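Local coordinates for extracellular solute-binding protein, family 1 (Bifidobacterium longum subsp. infantis, PDB 6FTH), which probably binds human milk oligosaccharides outside the cell and hands them to an ABC transporter for uptake, at residues Val169-Trp173 / Ile314-Pro320; Leu215-Ser219 / Thr327-Gly331; Val32-Pro38 / Glu61-Glu67; Trp70-Lys74 / His89-Asn95. All coordinates share one frame; numbering follows the deposited sequence.

How the contacts relate
Two pairs of contacts sit on opposite sides of the chain's centre, as expected for a two-lobed solute-binding protein. Along the chain contact 3 comes first, then contact 4, then contacts 1 and 2 with alternating segments. Contacts 3 and 4, centres about 12 Å apart, belong to one lobe, contact 3 in its sheet, contact 4 in the helix and loop beside it: strand 59-66 runs straight into helix 67-80, and Glu67 OE2 is hydrogen-bonded to His89 NE2. Contacts 1 and 2, centres about 10 Å apart, are joined by hydrogen bonds Pro317 O-Ser219 OG and Ser318 OG-Thr327 OG1. Nearest between the pairs are contacts 2 and 4, about 16 Å between closest atoms.

Contact 1: Val169-Trp173 / Ile314-Pro320; sequences VPTTW and IPVPSAP
With chi1 at -77°, Trp173 has CG anti to its carbonyl carbon, and this lays the indole against Ala319, while Val169, whose CG1 is anti to the backbone N (chi1 167°), sends that methyl to within 3.6 Å of Ile314 CG2. Ala319 CB stands over the centre of the six-membered ring of Trp173, 3.6 Å from its centroid, a CH-pi contact on one face. Pro320 approaches the same indole obliquely, its CD 3.5 Å from Trp173 CE3, and the indole NE1 is bonded to Ser219 OG. The two backbones are fixed by a pair of bonds around a single beta bridge between Thr172 and Ser318: Ser318 N gives a nearly straight bond (170°) to Thr171 O from above the carbonyl plane, and Trp173 N returns a more bent one to Ser318 O. Here a loop following strand 311-313 is tied to the start of helix 173-185, where Thr172 is the N-cap and its OG1 takes the backbone N of Glu175. Pro317 sets its ring against the 169-173 backbone, CG lying 3.5 Å from Pro170 O. One water links Pro170 O to Pro315 O, and a second joins Thr171 O to Ser318 OG, which also bonds to Thr327.

Contact 2: Leu215-Ser219 / Thr327-Gly331; sequences LLLNS and TVWDG
Asn218 presses its side chain against the backbone of Val328-Asp330, with OD1 3.2 Å from Trp329 C and ND2 approaching the Trp329 indole obliquely near its rim, 3.8 Å from CE3. Its CG is anti to the carbonyl carbon (chi1 -70°), which carries the amide to Trp329. Amide and ring planes are 45° apart, so the group is neither stacked flat nor edge-on. The main chain of Asn218 serves the same partner segment: Val328 N bonds to Asn218 O at 3.2 Å, nearly straight at 170°. Beside it, Leu215 CB lies 3.9 Å from Trp329 CH2, and Leu215 CD2 reaches Asp330 OD2 at 3.8 Å. In the fold this joins a short 3-10 turn to the loop running on toward strand 336-337, all within the buried interior of one lobe. Thr224 OG1 and, at 3.0 Å, Leu215 O both hold Asn218 ND2; Leu215 O also accepts Asn218 N. An alanine here is likely to leave a gap beside the Trp329 ring and deprive Leu215 O and Thr224 of a bond. Farther out, Asp330 is held through OD2 by Thr224 and through OD1 by Thr151 and Ser332, while Trp329 NE1 bonds to Gln153 O and the indole also packs against Phe296.

Contact 3: Val32-Pro38 / Glu61-Glu67; sequences VLVVKRP and EWQEVSE
Val32, within strand 29-36, gives its N to Glu61 O and takes Gln63 N on its own O at 2.8 Å, while its CG1 meets Trp62 CZ3 at 3.7 Å. Leu33 turns to the other face of the sheet, where its CD1 sits 3.8 Å from Val65 CG1 and also lies against the amide end of Gln63. Back on the Trp62 face, Val34 places CG2 at the edge of that indole, near the ring plane, 3.7 Å from CE3; its N runs to Gln63 O and its O receives Val65 N. These bonds register strands 29-36 and 59-66 as parallel neighbours, joined through helix 47-56 in a beta-alpha-beta unit, with 59-66 outermost in its sheet. Val35 packs CG2 on Val65 CG2 at 3.7 Å and CG1 on Glu67, facing helix 67-80, whose Trp70 covers this side. Lys36 is bent at chi2, chi3 and chi4, each near -60°, and the bends fold the chain across to the neighbouring strand, where NZ forms a salt bridge with Glu64 OE1 at 2.7 Å, the ammonium nearly in line with the C-O bond. Asp41 O also binds NZ, and Ile43 N shares OE1. A water then links Lys36 O to Glu67 N. Past the strand, Arg37 NE forms a salt bridge with Asp407, and Pro38 CD lies 3.5 Å from Glu67 OE1, while Glu67 OE2 salt-bridges Arg408 and hydrogen-bonds His89.

Contact 4: Trp70-Lys74 / His89-Asn95; sequences WAQQK and HAFFPAN
The Trp70 indole has Phe91 CE1 at its edge, in plane and 3.5 Å from CZ2; the two rings form an offset edge-to-face pair, the edge of Trp70 toward the face of Phe91, with planes at 76°. One face of the indole carries CB of Lys74, one helical turn on, and Ala90 CB lies over a face of Phe91 toward its rim. The Phe92 ring receives Lys74 NZ and Asn95 OD1 at its edge, in plane. With CG anti to the backbone N (chi1 179°), Trp70 points NE1 at Ala90 O, a bond of 2.9 Å on a lone pair in the carbonyl plane. This ties helix 67-80 to the loop after strand 86-88. A phenylalanine in its place would probably leave Ala90 O without this N-H donor and give up part of the edge packed on Phe91. Lys74 bends at chi3 (80°) to bring NZ to Asn95 OD1 at 2.7 Å. That oxygen also accepts Phe92 N at 2.9 Å, the two donors coming from opposite faces of the amide plane. One water bridges NZ to Ala90 O, and another lies between NZ and Asn95 ND2, the latter link weak. The ammonium thus has a neutral amide oxygen and waters for partners, and its positive charge would probably polarise the Asn95 carbonyl, strengthening its hold on Phe92 N at the start of helix 93-98.

Contact 1: Val169-Trp173 / Ile314-Pro320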
loop_
_atom_site.group_PDB
_atom_site.type_symbol
_atom_site.label_atom_id
_atom_site.label_comp_id
_atom_site.label_asym_id
_atom_site.label_seq_id
_atom_site.Cartn_x
_atom_site.Cartn_y
_atom_site.Cartn_z
ATOM N N VAL A 169 -9.603 -8.906 24.924
ATOM C CA VAL A 169 -9.414 -8.821 23.468
ATOM C C VAL A 169 -9.849 -10.142 22.840
ATOM O O VAL A 169 -9.423 -11.220 23.302
ATOM C CB VAL A 169 -7.945 -8.512 23.148
ATOM C CG1 VAL A 169 -7.673 -8.730 21.660
ATOM C CG2 VAL A 169 -7.637 -7.093 23.534
ATOM N N PRO A 170 -10.683 -10.133 21.801
ATOM C CA PRO A 170 -11.169 -11.400 21.235
ATOM C C PRO A 170 -10.108 -12.090 20.395
ATOM O O PRO A 170 -9.366 -11.440 19.655
ATOM C CB PRO A 170 -12.350 -10.953 20.363
ATOM C CG PRO A 170 -11.988 -9.549 19.973
ATOM C CD PRO A 170 -11.337 -8.969 21.180
ATOM N N THR A 171 -10.069 -13.425 20.494
ATOM C CA THR A 171 -9.088 -14.222 19.758
ATOM C C THR A 171 -9.704 -15.255 18.822
ATOM O O THR A 171 -8.954 -15.982 18.173
ATOM C CB THR A 171 -8.119 -14.942 20.692
ATOM O OG1 THR A 171 -8.801 -15.985 21.403
ATOM C CG2 THR A 171 -7.460 -13.962 21.660
ATOM N N THR A 172 -11.034 -15.326 18.732
ATOM C CA THR A 172 -11.725 -16.180 17.775
ATOM C C THR A 172 -12.896 -15.388 17.192
ATOM O O THR A 172 -13.336 -14.380 17.760
ATOM C CB THR A 172 -12.322 -17.436 18.447
ATOM O OG1 THR A 172 -13.375 -17.013 19.334
ATOM C CG2 THR A 172 -11.277 -18.234 19.216
ATOM N N TRP A 173 -13.423 -15.845 16.047
ATOM C CA TRP A 173 -14.617 -15.216 15.482
ATOM C C TRP A 173 -15.790 -15.205 16.465
ATOM O O TRP A 173 -16.551 -14.226 16.515
ATOM C CB TRP A 173 -15.035 -15.886 14.174
ATOM C CG TRP A 173 -14.199 -15.494 12.978
ATOM C CD1 TRP A 173 -13.119 -14.655 12.949
ATOM C CD2 TRP A 173 -14.397 -15.937 11.632
ATOM N NE1 TRP A 173 -12.621 -14.563 11.666
ATOM C CE2 TRP A 173 -13.403 -15.323 10.836
ATOM C CE3 TRP A 173 -15.322 -16.782 11.025
ATOM C CZ2 TRP A 173 -13.302 -15.548 9.458
ATOM C CZ3 TRP A 173 -15.233 -16.993 9.661
ATOM C CH2 TRP A 173 -14.226 -16.395 8.898
ATOM N N ILE A 314 -4.972 -5.028 17.259
ATOM C CA ILE A 314 -4.994 -6.394 17.775
ATOM C C ILE A 314 -4.649 -7.431 16.720
ATOM O O ILE A 314 -4.987 -7.271 15.535
ATOM C CB ILE A 314 -6.348 -6.773 18.393
ATOM C CG1 ILE A 314 -7.476 -6.592 17.385
ATOM C CG2 ILE A 314 -6.562 -5.985 19.676
ATOM C CD1 ILE A 314 -8.795 -7.218 17.831
ATOM N N PRO A 315 -4.037 -8.536 17.125
ATOM C CA PRO A 315 -3.941 -9.678 16.215
ATOM C C PRO A 315 -5.337 -10.066 15.739
ATOM O O PRO A 315 -6.329 -9.924 16.466
ATOM C CB PRO A 315 -3.340 -10.768 17.097
ATOM C CG PRO A 315 -2.612 -9.997 18.221
ATOM C CD PRO A 315 -3.475 -8.834 18.460
ATOM N N VAL A 316 -5.431 -10.580 14.519
ATOM C CA VAL A 316 -6.770 -10.890 14.007
ATOM C C VAL A 316 -7.324 -12.110 14.737
ATOM O O VAL A 316 -6.582 -13.069 14.980
ATOM C CB VAL A 316 -6.740 -11.114 12.492
ATOM C CG1 VAL A 316 -6.086 -12.469 12.100
ATOM C CG2 VAL A 316 -8.161 -10.998 11.891
ATOM N N PRO A 317 -8.598 -12.125 15.120
ATOM C CA PRO A 317 -9.175 -13.344 15.702
ATOM C C PRO A 317 -9.176 -14.509 14.718
ATOM O O PRO A 317 -9.372 -14.328 13.509
ATOM C CB PRO A 317 -10.603 -12.914 16.071
ATOM C CG PRO A 317 -10.468 -11.424 16.330
ATOM C CD PRO A 317 -9.522 -10.974 15.221
ATOM N N SER A 318 -8.974 -15.726 15.259
ATOM C CA SER A 318 -8.925 -16.942 14.457
ATOM C C SER A 318 -10.324 -17.381 14.038
ATOM O O SER A 318 -11.268 -17.334 14.826
ATOM C CB SER A 318 -8.281 -18.078 15.260
ATOM O OG SER A 318 -6.982 -17.764 15.713
ATOM N N ALA A 319 -10.438 -17.858 12.805
ATOM C CA ALA A 319 -11.672 -18.454 12.333
ATOM C C ALA A 319 -11.816 -19.858 12.920
ATOM O O ALA A 319 -10.826 -20.495 13.285
ATOM C CB ALA A 319 -11.624 -18.553 10.819
ATOM N N PRO A 320 -13.035 -20.378 12.989
ATOM C CA PRO A 320 -13.229 -21.752 13.468
ATOM C C PRO A 320 -12.369 -22.749 12.696
ATOM O O PRO A 320 -12.289 -22.709 11.464
ATOM C CB PRO A 320 -14.723 -22.000 13.219
ATOM C CG PRO A 320 -15.338 -20.668 13.066
ATOM C CD PRO A 320 -14.287 -19.733 12.571
HETATM O O HOH W 1 -6.711 -11.126 18.872
HETATM O O HOH W 2 -7.069 -17.974 18.467
#

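Contact 2: Leu215-Ser219 / Thr327-Gly331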
loop_
_atom_site.group_PDB
_atom_site.type_symbol
_atom_site.label_atom_id
_atom_site.label_comp_id
_atom_site.label_asym_id
_atom_site.label_seq_id
_atom_site.Cartn_x
_atom_site.Cartn_y
_atom_site.Cartn_z
ATOM N N LEU A 215 -9.604 -8.502 4.838
ATOM C CA LEU A 215 -8.502 -8.801 5.740
ATOM C C LEU A 215 -8.845 -9.935 6.703
ATOM O O LEU A 215 -7.927 -10.539 7.269
ATOM C CB LEU A 215 -8.099 -7.543 6.488
ATOM C CG LEU A 215 -7.344 -6.504 5.673
ATOM C CD1 LEU A 215 -7.341 -5.189 6.418
ATOM C CD2 LEU A 215 -5.904 -6.963 5.383
ATOM N N LEU A 216 -10.129 -10.255 6.904
ATOM C CA LEU A 216 -10.494 -11.427 7.705
ATOM C C LEU A 216 -10.082 -12.747 7.052
ATOM O O LEU A 216 -10.125 -13.787 7.718
ATOM C CB LEU A 216 -11.993 -11.440 8.057
ATOM C CG LEU A 216 -12.411 -10.445 9.141
ATOM C CD1 LEU A 216 -13.846 -10.754 9.546
ATOM C CD2 LEU A 216 -11.522 -10.482 10.361
ATOM N N LEU A 217 -9.658 -12.735 5.783
ATOM C CA LEU A 217 -9.084 -13.959 5.222
ATOM C C LEU A 217 -7.885 -14.426 6.029
ATOM O O LEU A 217 -7.625 -15.632 6.121
ATOM C CB LEU A 217 -8.653 -13.743 3.772
ATOM C CG LEU A 217 -9.781 -13.725 2.744
ATOM C CD1 LEU A 217 -9.354 -13.083 1.430
ATOM C CD2 LEU A 217 -10.275 -15.158 2.509
ATOM N N ASN A 218 -7.161 -13.499 6.662
ATOM C CA ASN A 218 -6.016 -13.899 7.477
ATOM C C ASN A 218 -6.442 -14.781 8.654
ATOM O O ASN A 218 -5.667 -15.652 9.095
ATOM C CB ASN A 218 -5.286 -12.643 7.963
ATOM C CG ASN A 218 -4.580 -11.912 6.828
ATOM O OD1 ASN A 218 -3.583 -12.398 6.252
ATOM N ND2 ASN A 218 -5.090 -10.734 6.484
ATOM N N SER A 219 -7.664 -14.578 9.154
ATOM C CA SER A 219 -8.233 -15.419 10.209
ATOM C C SER A 219 -8.286 -16.869 9.796
ATOM O O SER A 219 -8.284 -17.750 10.666
ATOM C CB SER A 219 -9.681 -15.020 10.512
ATOM O OG SER A 219 -9.756 -13.700 10.981
ATOM N N THR A 327 -3.015 -19.036 12.235
ATOM C CA THR A 327 -3.628 -17.754 11.919
ATOM C C THR A 327 -2.521 -16.783 11.534
ATOM O O THR A 327 -1.479 -16.719 12.190
ATOM C CB THR A 327 -4.368 -17.241 13.156
ATOM O OG1 THR A 327 -5.304 -18.225 13.625
ATOM C CG2 THR A 327 -5.171 -15.979 12.831
ATOM N N VAL A 328 -2.746 -16.027 10.469
ATOM C CA VAL A 328 -1.707 -15.183 9.884
ATOM C C VAL A 328 -2.175 -13.737 9.928
ATOM O O VAL A 328 -3.254 -13.446 10.437
ATOM C CB VAL A 328 -1.334 -15.632 8.458
ATOM C CG1 VAL A 328 -0.751 -17.054 8.527
ATOM C CG2 VAL A 328 -2.552 -15.565 7.481
ATOM N N TRP A 329 -1.351 -12.824 9.413
ATOM C CA TRP A 329 -1.770 -11.456 9.169
ATOM C C TRP A 329 -1.150 -11.025 7.840
ATOM O O TRP A 329 -0.230 -11.665 7.329
ATOM C CB TRP A 329 -1.454 -10.503 10.346
ATOM C CG TRP A 329 -1.996 -9.139 10.110
ATOM C CD1 TRP A 329 -1.279 -7.985 9.915
ATOM C CD2 TRP A 329 -3.375 -8.782 9.988
ATOM N NE1 TRP A 329 -2.125 -6.944 9.672
ATOM C CE2 TRP A 329 -3.420 -7.400 9.717
ATOM C CE3 TRP A 329 -4.572 -9.500 10.054
ATOM C CZ2 TRP A 329 -4.611 -6.729 9.519
ATOM C CZ3 TRP A 329 -5.760 -8.821 9.853
ATOM C CH2 TRP A 329 -5.766 -7.464 9.591
ATOM N N ASP A 330 -1.698 -9.952 7.276
ATOM C CA ASP A 330 -1.282 -9.439 5.973
ATOM C C ASP A 330 0.232 -9.315 5.894
ATOM O O ASP A 330 0.872 -8.779 6.796
ATOM C CB ASP A 330 -1.958 -8.068 5.774
ATOM C CG ASP A 330 -1.706 -7.469 4.417
ATOM O OD1 ASP A 330 -0.620 -6.859 4.226
ATOM O OD2 ASP A 330 -2.622 -7.604 3.553
ATOM N N GLY A 331 0.786 -9.765 4.772
ATOM C CA GLY A 331 2.218 -9.840 4.611
ATOM C C GLY A 331 2.842 -8.712 3.825
ATOM O O GLY A 331 3.999 -8.835 3.404
#

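Contact 3: Val32-Pro38 / Glu61-Glu67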
loop_
_atom_site.group_PDB
_atom_site.type_symbol
_atom_site.label_atom_id
_atom_site.label_comp_id
_atom_site.label_asym_id
_atom_site.label_seq_id
_atom_site.Cartn_x
_atom_site.Cartn_y
_atom_site.Cartn_z
ATOM N N VAL A 32 12.265 17.168 -16.658
ATOM C CA VAL A 32 11.895 16.261 -15.574
ATOM C C VAL A 32 10.402 16.395 -15.297
ATOM O O VAL A 32 9.951 17.411 -14.756
ATOM C CB VAL A 32 12.707 16.516 -14.300
ATOM C CG1 VAL A 32 12.347 15.473 -13.252
ATOM C CG2 VAL A 32 14.190 16.483 -14.582
ATOM N N LEU A 33 9.639 15.364 -15.647
ATOM C CA LEU A 33 8.243 15.295 -15.246
ATOM C C LEU A 33 8.171 14.720 -13.839
ATOM O O LEU A 33 8.769 13.668 -13.563
ATOM C CB LEU A 33 7.453 14.403 -16.206
ATOM C CG LEU A 33 6.036 14.036 -15.746
ATOM C CD1 LEU A 33 5.131 15.244 -15.728
ATOM C CD2 LEU A 33 5.459 12.938 -16.662
ATOM N N VAL A 34 7.453 15.403 -12.952
ATOM C CA VAL A 34 7.236 14.915 -11.593
ATOM C C VAL A 34 5.742 14.876 -11.335
ATOM O O VAL A 34 5.073 15.913 -11.379
ATOM C CB VAL A 34 7.922 15.786 -10.529
ATOM C CG1 VAL A 34 7.795 15.125 -9.147
ATOM C CG2 VAL A 34 9.366 16.085 -10.890
ATOM N N VAL A 35 5.228 13.689 -11.063
ATOM C CA VAL A 35 3.852 13.498 -10.628
ATOM C C VAL A 35 3.853 13.731 -9.123
ATOM O O VAL A 35 4.610 13.081 -8.387
ATOM C CB VAL A 35 3.348 12.091 -10.984
ATOM C CG1 VAL A 35 1.905 11.909 -10.575
ATOM C CG2 VAL A 35 3.540 11.804 -12.482
ATOM N N LYS A 36 3.051 14.693 -8.672
ATOM C CA LYS A 36 3.150 15.253 -7.332
ATOM C C LYS A 36 2.124 14.679 -6.356
ATOM O O LYS A 36 0.944 14.487 -6.685
ATOM C CB LYS A 36 2.967 16.772 -7.389
ATOM C CG LYS A 36 4.046 17.532 -8.152
ATOM C CD LYS A 36 5.436 17.581 -7.469
ATOM C CE LYS A 36 5.438 18.352 -6.158
ATOM N NZ LYS A 36 4.819 19.721 -6.351
ATOM N N ARG A 37 2.577 14.450 -5.130
ATOM C CA ARG A 37 1.669 14.166 -4.036
ATOM C C ARG A 37 0.794 15.391 -3.769
ATOM O O ARG A 37 1.242 16.531 -3.920
ATOM C CB ARG A 37 2.489 13.914 -2.781
ATOM C CG ARG A 37 1.735 13.411 -1.583
ATOM C CD ARG A 37 2.639 13.508 -0.388
ATOM N NE ARG A 37 2.075 12.939 0.820
ATOM C CZ ARG A 37 1.236 13.571 1.639
ATOM N NH1 ARG A 37 0.807 14.804 1.368
ATOM N NH2 ARG A 37 0.809 12.967 2.738
ATOM N N PRO A 38 -0.445 15.191 -3.338
ATOM C CA PRO A 38 -1.210 16.331 -2.834
ATOM C C PRO A 38 -0.483 17.008 -1.680
ATOM O O PRO A 38 0.342 16.401 -0.986
ATOM C CB PRO A 38 -2.530 15.701 -2.370
ATOM C CG PRO A 38 -2.673 14.472 -3.191
ATOM C CD PRO A 38 -1.252 13.960 -3.394
ATOM N N GLU A 61 14.395 21.462 -16.347
ATOM C CA GLU A 61 13.098 22.000 -16.734
ATOM C C GLU A 61 12.033 21.132 -16.074
ATOM O O GLU A 61 11.685 20.061 -16.584
ATOM C CB GLU A 61 12.981 22.010 -18.252
ATOM C CG GLU A 61 14.006 22.929 -18.897
ATOM C CD GLU A 61 13.729 23.202 -20.366
ATOM O OE1 GLU A 61 12.940 22.452 -20.985
ATOM O OE2 GLU A 61 14.309 24.171 -20.894
ATOM N N TRP A 62 11.510 21.603 -14.943
ATOM C CA TRP A 62 10.532 20.836 -14.185
ATOM C C TRP A 62 9.166 20.949 -14.851
ATOM O O TRP A 62 8.765 22.024 -15.315
ATOM C CB TRP A 62 10.417 21.359 -12.749
ATOM C CG TRP A 62 11.665 21.297 -11.888
ATOM C CD1 TRP A 62 12.470 22.341 -11.544
ATOM C CD2 TRP A 62 12.217 20.141 -11.234
ATOM N NE1 TRP A 62 13.485 21.917 -10.735
ATOM C CE2 TRP A 62 13.359 20.569 -10.530
ATOM C CE3 TRP A 62 11.866 18.791 -11.189
ATOM C CZ2 TRP A 62 14.145 19.703 -9.792
ATOM C CZ3 TRP A 62 12.652 17.933 -10.456
ATOM C CH2 TRP A 62 13.783 18.395 -9.765
ATOM N N GLN A 63 8.454 19.828 -14.901
ATOM C CA GLN A 63 7.059 19.783 -15.310
ATOM C C GLN A 63 6.320 19.009 -14.231
ATOM O O GLN A 63 6.672 17.864 -13.944
ATOM C CB GLN A 63 6.915 19.065 -16.652
ATOM C CG GLN A 63 5.481 19.009 -17.149
ATOM C CD GLN A 63 5.324 18.140 -18.385
ATOM O OE1 GLN A 63 6.310 17.778 -19.040
ATOM N NE2 GLN A 63 4.078 17.792 -18.704
ATOM N N GLU A 64 5.326 19.627 -13.618
ATOM C CA GLU A 64 4.586 19.012 -12.528
ATOM C C GLU A 64 3.161 18.705 -12.956
ATOM O O GLU A 64 2.532 19.489 -13.679
ATOM C CB GLU A 64 4.558 19.934 -11.316
ATOM C CG GLU A 64 5.928 20.199 -10.751
ATOM C CD GLU A 64 5.897 21.270 -9.684
ATOM O OE1 GLU A 64 5.885 20.934 -8.488
ATOM O OE2 GLU A 64 5.842 22.462 -10.054
ATOM N N VAL A 65 2.659 17.563 -12.506
ATOM C CA VAL A 65 1.279 17.156 -12.747
ATOM C C VAL A 65 0.730 16.491 -11.493
ATOM O O VAL A 65 1.462 15.828 -10.747
ATOM C CB VAL A 65 1.178 16.199 -13.949
ATOM C CG1 VAL A 65 1.770 16.858 -15.185
ATOM C CG2 VAL A 65 1.895 14.892 -13.652
ATOM N N SER A 66 -0.567 16.668 -11.254
ATOM C CA SER A 66 -1.209 15.989 -10.137
ATOM C C SER A 66 -1.373 14.505 -10.443
ATOM O O SER A 66 -1.313 14.064 -11.595
ATOM C CB SER A 66 -2.587 16.582 -9.849
ATOM O OG SER A 66 -3.493 16.242 -10.889
ATOM N N GLU A 67 -1.586 13.729 -9.379
ATOM C CA GLU A 67 -1.832 12.304 -9.544
ATOM C C GLU A 67 -3.118 12.063 -10.324
ATOM O O GLU A 67 -3.161 11.197 -11.204
ATOM C CB GLU A 67 -1.855 11.632 -8.168
ATOM C CG GLU A 67 -0.450 11.529 -7.563
ATOM C CD GLU A 67 -0.414 11.012 -6.141
ATOM O OE1 GLU A 67 -1.417 11.074 -5.392
ATOM O OE2 GLU A 67 0.680 10.543 -5.767
HETATM O O HOH W 3 -1.644 15.168 -6.692
#

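Contact 4: Trp70-Lys74 / His89-Asn95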
loop_
_atom_site.group_PDB
_atom_site.type_symbol
_atom_site.label_atom_id
_atom_site.label_comp_id
_atom_site.label_asym_id
_atom_site.label_seq_id
_atom_site.Cartn_x
_atom_site.Cartn_y
_atom_site.Cartn_z
ATOM N N TRP A 70 -2.441 12.872 -13.973
ATOM C CA TRP A 70 -1.573 11.883 -14.602
ATOM C C TRP A 70 -2.328 10.592 -14.909
ATOM O O TRP A 70 -2.114 9.973 -15.952
ATOM C CB TRP A 70 -0.361 11.629 -13.702
ATOM C CG TRP A 70 0.564 10.609 -14.266
ATOM C CD1 TRP A 70 0.865 9.411 -13.723
ATOM C CD2 TRP A 70 1.278 10.684 -15.505
ATOM N NE1 TRP A 70 1.724 8.725 -14.543
ATOM C CE2 TRP A 70 2.001 9.484 -15.641
ATOM C CE3 TRP A 70 1.384 11.649 -16.504
ATOM C CZ2 TRP A 70 2.818 9.222 -16.735
ATOM C CZ3 TRP A 70 2.182 11.390 -17.591
ATOM C CH2 TRP A 70 2.897 10.191 -17.698
ATOM N N ALA A 71 -3.206 10.163 -14.007
ATOM C CA ALA A 71 -3.967 8.939 -14.240
ATOM C C ALA A 71 -4.704 8.991 -15.567
ATOM O O ALA A 71 -4.831 7.970 -16.257
ATOM C CB ALA A 71 -4.966 8.767 -13.108
ATOM N N GLN A 72 -5.169 10.176 -15.945
ATOM C CA GLN A 72 -5.929 10.381 -17.171
ATOM C C GLN A 72 -5.051 10.632 -18.392
ATOM O O GLN A 72 -5.509 10.426 -19.525
ATOM C CB GLN A 72 -6.849 11.590 -16.984
ATOM C CG GLN A 72 -8.031 11.314 -16.085
ATOM C CD GLN A 72 -9.088 10.417 -16.754
ATOM O OE1 GLN A 72 -9.413 9.331 -16.252
ATOM N NE2 GLN A 72 -9.627 10.875 -17.889
ATOM N N GLN A 73 -3.812 11.067 -18.202
ATOM C CA GLN A 73 -2.934 11.397 -19.316
ATOM C C GLN A 73 -1.932 10.304 -19.647
ATOM O O GLN A 73 -1.364 10.335 -20.743
ATOM C CB GLN A 73 -2.147 12.679 -19.011
ATOM C CG GLN A 73 -2.994 13.922 -18.804
ATOM C CD GLN A 73 -2.197 15.093 -18.233
ATOM O OE1 GLN A 73 -0.971 15.022 -18.073
ATOM N NE2 GLN A 73 -2.893 16.168 -17.906
ATOM N N LYS A 74 -1.714 9.331 -18.748
ATOM C CA LYS A 74 -0.574 8.429 -18.896
ATOM C C LYS A 74 -0.661 7.608 -20.178
ATOM O O LYS A 74 0.322 7.494 -20.920
ATOM C CB LYS A 74 -0.443 7.502 -17.681
ATOM C CG LYS A 74 0.678 6.475 -17.855
ATOM C CD LYS A 74 1.176 5.890 -16.534
ATOM C CE LYS A 74 0.283 4.810 -16.010
ATOM N NZ LYS A 74 0.933 4.073 -14.887
ATOM N N HIS A 89 7.686 9.153 -10.436
ATOM C CA HIS A 89 6.354 8.782 -9.935
ATOM C C HIS A 89 5.353 8.684 -11.090
ATOM O O HIS A 89 4.155 8.957 -10.932
ATOM C CB HIS A 89 5.884 9.735 -8.818
ATOM C CG HIS A 89 4.557 9.384 -8.182
ATOM N ND1 HIS A 89 4.084 8.093 -8.070
ATOM C CD2 HIS A 89 3.611 10.173 -7.615
ATOM C CE1 HIS A 89 2.903 8.102 -7.473
ATOM N NE2 HIS A 89 2.592 9.350 -7.190
ATOM N N ALA A 90 5.857 8.282 -12.255
ATOM C CA ALA A 90 5.070 8.284 -13.480
ATOM C C ALA A 90 4.855 6.897 -14.062
ATOM O O ALA A 90 3.708 6.550 -14.394
ATOM C CB ALA A 90 5.752 9.197 -14.509
ATOM N N PHE A 91 5.917 6.105 -14.208
ATOM C CA PHE A 91 5.880 4.843 -14.943
ATOM C C PHE A 91 6.288 3.661 -14.075
ATOM O O PHE A 91 7.352 3.668 -13.439
ATOM C CB PHE A 91 6.777 4.911 -16.177
ATOM C CG PHE A 91 6.407 6.023 -17.113
ATOM C CD1 PHE A 91 5.203 5.995 -17.784
ATOM C CD2 PHE A 91 7.267 7.073 -17.343
ATOM C CE1 PHE A 91 4.847 7.038 -18.627
ATOM C CE2 PHE A 91 6.921 8.105 -18.194
ATOM C CZ PHE A 91 5.710 8.073 -18.848
ATOM N N PHE A 92 5.438 2.651 -14.058
ATOM C CA PHE A 92 5.740 1.401 -13.396
ATOM C C PHE A 92 6.445 0.468 -14.361
ATOM O O PHE A 92 6.380 0.653 -15.587
ATOM C CB PHE A 92 4.449 0.738 -12.935
ATOM C CG PHE A 92 3.833 1.390 -11.754
ATOM C CD1 PHE A 92 2.961 2.454 -11.909
ATOM C CD2 PHE A 92 4.141 0.967 -10.470
ATOM C CE1 PHE A 92 2.403 3.073 -10.802
ATOM C CE2 PHE A 92 3.576 1.592 -9.360
ATOM C CZ PHE A 92 2.720 2.639 -9.531
ATOM N N PRO A 93 7.112 -0.565 -13.846
ATOM C CA PRO A 93 7.743 -1.531 -14.747
ATOM C C PRO A 93 6.780 -2.085 -15.781
ATOM O O PRO A 93 7.158 -2.225 -16.947
ATOM C CB PRO A 93 8.248 -2.610 -13.784
ATOM C CG PRO A 93 8.563 -1.839 -12.509
ATOM C CD PRO A 93 7.472 -0.793 -12.434
ATOM N N ALA A 94 5.540 -2.379 -15.385
ATOM C CA ALA A 94 4.569 -2.909 -16.344
ATOM C C ALA A 94 4.331 -1.936 -17.497
ATOM O O ALA A 94 4.120 -2.361 -18.637
ATOM C CB ALA A 94 3.252 -3.222 -15.634
ATOM N N ASN A 95 4.337 -0.623 -17.218
ATOM C CA ASN A 95 4.127 0.359 -18.283
ATOM C C ASN A 95 5.288 0.358 -19.272
ATOM O O ASN A 95 5.079 0.395 -20.490
ATOM C CB ASN A 95 3.969 1.765 -17.700
ATOM C CG ASN A 95 2.817 1.887 -16.721
ATOM O OD1 ASN A 95 2.964 2.466 -15.634
ATOM N ND2 ASN A 95 1.655 1.366 -17.099
HETATM O O HOH W 4 0.874 5.873 -12.889
HETATM O O HOH W 5 -0.528 1.261 -14.595
#